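Local structure of ubiquitin-conjugating enzyme (Plasmodium vivax, 2FO3) at residues Ile37-Tyr42 with Lys56-Phe61; Ile71-Gln76 with Asn87-Leu92. The protein probably acts, through the conserved core (UBC) domain held in this chain, as an E2 enzyme that carries ubiquitin as a cysteine thioester for transfer to substrates. All coordinates share one frame; numbering follows the deposited sequence.

Interaction 1: residues Ile37-Tyr42 with Lys56-Phe61; sequences IWIVKY and KLKIIF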
# COMPACT_ATOMS: atom_id res chain seq x y z
N ILE A 37 5.14 10.34 -3.47
CA ILE A 37 4.19 9.39 -4.07
C ILE A 37 4.89 8.09 -4.54
O ILE A 37 5.88 8.15 -5.30
CB ILE A 37 3.39 10.01 -5.28
CG1 ILE A 37 2.46 11.13 -4.81
CG2 ILE A 37 2.60 8.95 -6.01
CD1 ILE A 37 1.65 11.79 -5.92
N TRP A 38 4.36 6.95 -4.10
CA TRP A 38 4.80 5.62 -4.55
C TRP A 38 3.65 4.92 -5.24
O TRP A 38 2.49 5.17 -4.94
CB TRP A 38 5.25 4.75 -3.36
CG TRP A 38 6.45 5.19 -2.58
CD1 TRP A 38 7.27 6.29 -2.82
CD2 TRP A 38 7.04 4.49 -1.46
NE1 TRP A 38 8.27 6.32 -1.89
CE2 TRP A 38 8.17 5.23 -1.06
CE3 TRP A 38 6.71 3.31 -0.77
CZ2 TRP A 38 8.98 4.84 0.04
CZ3 TRP A 38 7.51 2.91 0.33
CH2 TRP A 38 8.64 3.69 0.72
N ILE A 39 3.96 3.98 -6.12
CA ILE A 39 2.97 3.11 -6.71
C ILE A 39 3.47 1.70 -6.53
O ILE A 39 4.54 1.33 -7.04
CB ILE A 39 2.72 3.32 -8.23
CG1 ILE A 39 2.56 4.80 -8.60
CG2 ILE A 39 1.54 2.46 -8.73
CD1 ILE A 39 1.31 5.40 -8.12
N VAL A 40 2.71 0.92 -5.79
CA VAL A 40 3.02 -0.48 -5.56
C VAL A 40 2.19 -1.39 -6.47
O VAL A 40 0.95 -1.29 -6.54
CB VAL A 40 2.83 -0.84 -4.04
CG1 VAL A 40 3.01 -2.35 -3.79
CG2 VAL A 40 3.79 -0.05 -3.21
N LYS A 41 2.87 -2.28 -7.19
CA LYS A 41 2.22 -3.29 -8.03
C LYS A 41 2.11 -4.61 -7.26
O LYS A 41 3.11 -5.15 -6.80
CB LYS A 41 3.01 -3.49 -9.34
CG LYS A 41 2.46 -4.60 -10.25
CD LYS A 41 3.17 -4.61 -11.60
CE LYS A 41 2.87 -5.91 -12.37
NZ LYS A 41 3.25 -5.85 -13.84
N TYR A 42 0.89 -5.11 -7.13
CA TYR A 42 0.65 -6.39 -6.51
C TYR A 42 0.09 -7.34 -7.55
O TYR A 42 -0.87 -7.01 -8.25
CB TYR A 42 -0.30 -6.25 -5.31
CG TYR A 42 -0.85 -7.55 -4.81
CD1 TYR A 42 0.00 -8.56 -4.31
CD2 TYR A 42 -2.24 -7.76 -4.78
CE1 TYR A 42 -0.53 -9.79 -3.83
CE2 TYR A 42 -2.77 -8.95 -4.31
CZ TYR A 42 -1.92 -9.96 -3.84
OH TYR A 42 -2.47 -11.13 -3.39
N LYS A 56 -2.79 -2.15 -8.53
CA LYS A 56 -1.83 -1.11 -8.22
C LYS A 56 -2.33 -0.24 -7.09
O LYS A 56 -3.45 0.25 -7.11
CB LYS A 56 -1.46 -0.29 -9.46
CG LYS A 56 -0.47 -1.04 -10.35
CD LYS A 56 0.02 -0.24 -11.50
CE LYS A 56 1.09 -1.05 -12.25
NZ LYS A 56 1.50 -0.40 -13.52
N LEU A 57 -1.47 -0.05 -6.11
CA LEU A 57 -1.78 0.70 -4.90
C LEU A 57 -1.00 2.01 -4.93
O LEU A 57 0.27 2.02 -5.01
CB LEU A 57 -1.35 -0.16 -3.71
CG LEU A 57 -1.93 -0.22 -2.32
CD1 LEU A 57 -3.45 -0.43 -2.30
CD2 LEU A 57 -1.23 -1.36 -1.55
N LYS A 58 -1.72 3.12 -4.85
CA LYS A 58 -1.05 4.42 -4.79
C LYS A 58 -0.89 4.84 -3.32
O LYS A 58 -1.84 4.73 -2.54
CB LYS A 58 -1.80 5.48 -5.56
CG LYS A 58 -1.04 6.80 -5.56
CD LYS A 58 -1.44 7.66 -6.79
CE LYS A 58 -1.32 9.13 -6.46
NZ LYS A 58 -1.80 10.00 -7.63
N ILE A 59 0.30 5.29 -2.99
CA ILE A 59 0.67 5.66 -1.63
C ILE A 59 1.15 7.10 -1.61
O ILE A 59 2.11 7.45 -2.26
CB ILE A 59 1.73 4.71 -1.03
CG1 ILE A 59 1.20 3.26 -0.97
CG2 ILE A 59 2.10 5.18 0.40
CD1 ILE A 59 2.32 2.23 -0.76
N ILE A 60 0.44 7.95 -0.87
CA ILE A 60 0.82 9.35 -0.76
C ILE A 60 1.22 9.71 0.65
O ILE A 60 0.43 9.55 1.60
CB ILE A 60 -0.34 10.30 -1.20
CG1 ILE A 60 -0.87 9.90 -2.58
CG2 ILE A 60 0.12 11.77 -1.17
CD1 ILE A 60 -2.22 10.44 -2.91
N PHE A 61 2.44 10.20 0.80
CA PHE A 61 2.92 10.65 2.11
C PHE A 61 2.58 12.13 2.32
O PHE A 61 3.09 12.99 1.59
CB PHE A 61 4.42 10.49 2.21
CG PHE A 61 4.88 9.08 2.05
CD1 PHE A 61 4.99 8.24 3.16
CD2 PHE A 61 5.21 8.59 0.78
CE1 PHE A 61 5.43 6.91 3.00
CE2 PHE A 61 5.64 7.25 0.62
CZ PHE A 61 5.74 6.43 1.73
O HOH W 1 2.45 -3.31 -14.84

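Interaction 2: residues Ile71-Gln76 with Asn87-Leu92; sequences IVYFLQ and NGDICL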
# COMPACT_ATOMS: atom_id res chain seq x y z
N ILE A 71 -1.72 8.24 2.78
CA ILE A 71 -3.00 7.97 2.13
C ILE A 71 -2.73 6.83 1.13
O ILE A 71 -1.76 6.90 0.33
CB ILE A 71 -3.53 9.23 1.42
CG1 ILE A 71 -3.97 10.27 2.48
CG2 ILE A 71 -4.68 8.86 0.45
CD1 ILE A 71 -3.65 11.71 2.12
N VAL A 72 -3.56 5.78 1.17
CA VAL A 72 -3.33 4.56 0.33
C VAL A 72 -4.62 4.12 -0.29
O VAL A 72 -5.63 3.90 0.43
CB VAL A 72 -2.72 3.38 1.17
CG1 VAL A 72 -2.46 2.13 0.32
CG2 VAL A 72 -1.45 3.79 1.82
N TYR A 73 -4.63 3.98 -1.62
CA TYR A 73 -5.80 3.48 -2.31
C TYR A 73 -5.43 2.76 -3.60
O TYR A 73 -4.35 3.01 -4.16
CB TYR A 73 -6.80 4.63 -2.57
CG TYR A 73 -6.29 5.71 -3.49
CD1 TYR A 73 -6.52 5.64 -4.87
CD2 TYR A 73 -5.55 6.79 -2.99
CE1 TYR A 73 -6.03 6.61 -5.72
CE2 TYR A 73 -5.07 7.80 -3.84
CZ TYR A 73 -5.32 7.70 -5.20
OH TYR A 73 -4.87 8.68 -6.05
N PHE A 74 -6.32 1.89 -4.07
CA PHE A 74 -6.08 1.13 -5.31
C PHE A 74 -6.40 1.95 -6.55
O PHE A 74 -7.41 2.68 -6.60
CB PHE A 74 -6.93 -0.11 -5.33
CG PHE A 74 -6.42 -1.21 -4.44
CD1 PHE A 74 -5.42 -2.08 -4.90
CD2 PHE A 74 -6.95 -1.39 -3.16
CE1 PHE A 74 -4.94 -3.12 -4.08
CE2 PHE A 74 -6.48 -2.41 -2.34
CZ PHE A 74 -5.47 -3.29 -2.81
N LEU A 75 -5.54 1.83 -7.57
CA LEU A 75 -5.80 2.47 -8.85
C LEU A 75 -6.88 1.67 -9.55
O LEU A 75 -7.21 0.56 -9.13
CB LEU A 75 -4.51 2.59 -9.68
CG LEU A 75 -3.43 3.51 -9.07
CD1 LEU A 75 -2.23 3.58 -9.98
CD2 LEU A 75 -3.96 4.93 -8.76
N GLN A 76 -7.47 2.25 -10.60
CA GLN A 76 -8.54 1.59 -11.33
C GLN A 76 -7.99 0.48 -12.21
O GLN A 76 -6.94 0.66 -12.79
CB GLN A 76 -9.31 2.64 -12.17
CG GLN A 76 -10.12 3.64 -11.31
CD GLN A 76 -11.22 2.94 -10.51
OE1 GLN A 76 -12.02 2.19 -11.07
NE2 GLN A 76 -11.25 3.18 -9.19
N ASN A 87 -13.98 3.60 -5.68
CA ASN A 87 -12.92 4.57 -5.95
C ASN A 87 -11.49 4.11 -5.49
O ASN A 87 -10.51 4.88 -5.56
CB ASN A 87 -13.26 5.94 -5.39
CG ASN A 87 -13.03 6.05 -3.89
OD1 ASN A 87 -12.92 5.05 -3.19
ND2 ASN A 87 -12.95 7.28 -3.40
N GLY A 88 -11.41 2.86 -5.04
CA GLY A 88 -10.16 2.26 -4.59
C GLY A 88 -9.78 2.55 -3.15
O GLY A 88 -8.82 1.99 -2.66
N ASP A 89 -10.53 3.42 -2.46
CA ASP A 89 -10.29 3.67 -1.00
C ASP A 89 -10.41 2.40 -0.21
O ASP A 89 -11.18 1.51 -0.56
CB ASP A 89 -11.27 4.70 -0.42
CG ASP A 89 -10.99 6.11 -0.88
OD1 ASP A 89 -9.90 6.39 -1.41
OD2 ASP A 89 -11.87 6.97 -0.68
N ILE A 90 -9.68 2.32 0.91
CA ILE A 90 -9.61 1.07 1.64
C ILE A 90 -10.10 1.35 3.04
O ILE A 90 -9.72 2.35 3.65
CB ILE A 90 -8.16 0.53 1.68
CG1 ILE A 90 -7.65 0.23 0.23
CG2 ILE A 90 -8.02 -0.71 2.59
CD1 ILE A 90 -6.07 0.15 0.15
N CYS A 91 -10.95 0.44 3.53
CA CYS A 91 -11.41 0.47 4.91
C CYS A 91 -10.52 -0.48 5.70
O CYS A 91 -10.68 -1.70 5.63
CB CYS A 91 -12.89 0.05 5.01
SG CYS A 91 -13.47 0.08 6.76
N LEU A 92 -9.57 0.09 6.44
CA LEU A 92 -8.60 -0.69 7.20
C LEU A 92 -8.17 0.11 8.42
O LEU A 92 -7.58 1.17 8.27
CB LEU A 92 -7.35 -1.02 6.34
CG LEU A 92 -6.23 -1.81 7.05
CD1 LEU A 92 -6.63 -3.28 7.25
CD2 LEU A 92 -4.90 -1.71 6.28
O HOH W 2 -7.90 4.27 1.38
O HOH W 3 -8.96 4.37 -7.80

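Interaction 1: residues Ile37-Tyr42 with Lys56-Phe61
Residues Ile-37 to Tyr-42 and Lys-56 to Phe-61 pair as the beta hairpin at the middle of the four-stranded antiparallel sheet of the E2 (UBC) fold. Two hydrogen-bonded pairs, Trp-38 with Ile-59 and Val-40 with Leu-57, exchange four nearly straight backbone bonds. Trp-38 N to Ile-59 O is 2.9 Å and Val-40 N to Leu-57 O is 2.8 Å. The side chains of these pairs share one sheet face. Ile-105 of helix 105-116 covers Trp-38, Ile-59 and Phe-61 there. Phe-61 packs against Trp-38 in a T-shaped stack, with ring planes 72° apart. Its CE2 stands over the indole, 3.6 Å from Trp-38 CE2. Further along, Val-40 CG2 meets Ile-59 CD1 at 3.7 Å. The other face carries Ile-37, Ile-39, Lys-58 and Ile-60, with Lys-41 and Lys-56 paired at one end. Lys-58 has CG anti to its backbone N (chi1 -176°) and an extended chain. Its aliphatic part therefore runs past Ile-39 CD1, 3.7 Å from Lys-58 CG, and reaches Ile-37 with CE. The ammonium groups of Lys-41 and Lys-56 are not in contact. A water accepts from Lys-41 NZ at 2.8 Å and, weakly, from Lys-56 NZ at 3.3 Å.

Interaction 2: residues Ile71-Gln76 with Asn87-Leu92
Two waters sit between Ile-71 to Gln-76 and Asn-87 to Leu-92, and a single direct hydrogen bond joins the two segments. The contact lays the loop that carries the Gly-Asp-Ile-Cys-Leu sequence of E2 enzymes along strand 71-74, an outermost strand of the UBC sheet. Cys-91 in this loop probably corresponds to the active-site cysteine of the family. The direct bond runs from Phe-74 N to Gly-88 O, 2.9 Å. It is fairly straight at the hydrogen, but the donor lies 40° out of the carbonyl plane. The same oxygen touches Tyr-73 CB at 3.3 Å. Gly-88 has a positive phi of 85°, and its CA lies 3.4 Å from Phe-74 O in a C-H...O contact. The loop backbone comes so close to Phe-74 O that there is little room for a side chain at Gly-88, and its positive phi also favours glycine. One water bridges Val-72 O and Ile-90 N. The other is gripped by three bonds: it donates to Phe-74 O and to Asn-87 O (2.8 Å) and accepts from Gln-76 NE2. Gln-76 bends at chi2 (-63°), which brings its amide back toward the loop, where NE2 also bonds to Ser-86 O. Ile-90 supplies the apolar part of the contact. Its side chain crosses that of Phe-74 at about a right angle, with Ile-90 CD1 3.6 Å from Phe-74 CE2. The same methyl reaches Val-72 CG1. Leu-108 and Ile-112 of helix 105-116 pack on Val-72, and Ile-112 and Leu-116 on Phe-74. At the outer end, Asn-87 makes an Asx turn, its OD1 accepting from Asp-89 N at 3.0 Å. Asn-87 ND2 in turn donates to Asp-89 OD2 at 2.9 Å, meeting it from above the carboxylate plane.

How the interactions relate
Interactions 1 and 2 are neighbours across one sheet, with centres about 10 Å apart; the loop of interaction 2 lies along its edge. Strands 54-60 and 71-74 are adjacent, and Lys-56 O with Leu-75 N and Ile-60 N with Ile-71 O probably form hydrogen bonds between them. Leu-57 links the apolar sides, packing CD1 on Phe-74 CZ (3.5 Å) and CG on Val-72 CG1. Both contacts turn apolar side chains to helix 105-116. More exposed groups are the lysines on the other face in interaction 1, and Asn-87 and Gln-76 at one end of interaction 2. Interaction 1 is regular and central, and buries more surface. In interaction 2 a loop replaces a further strand and water takes over much of the backbone bonding.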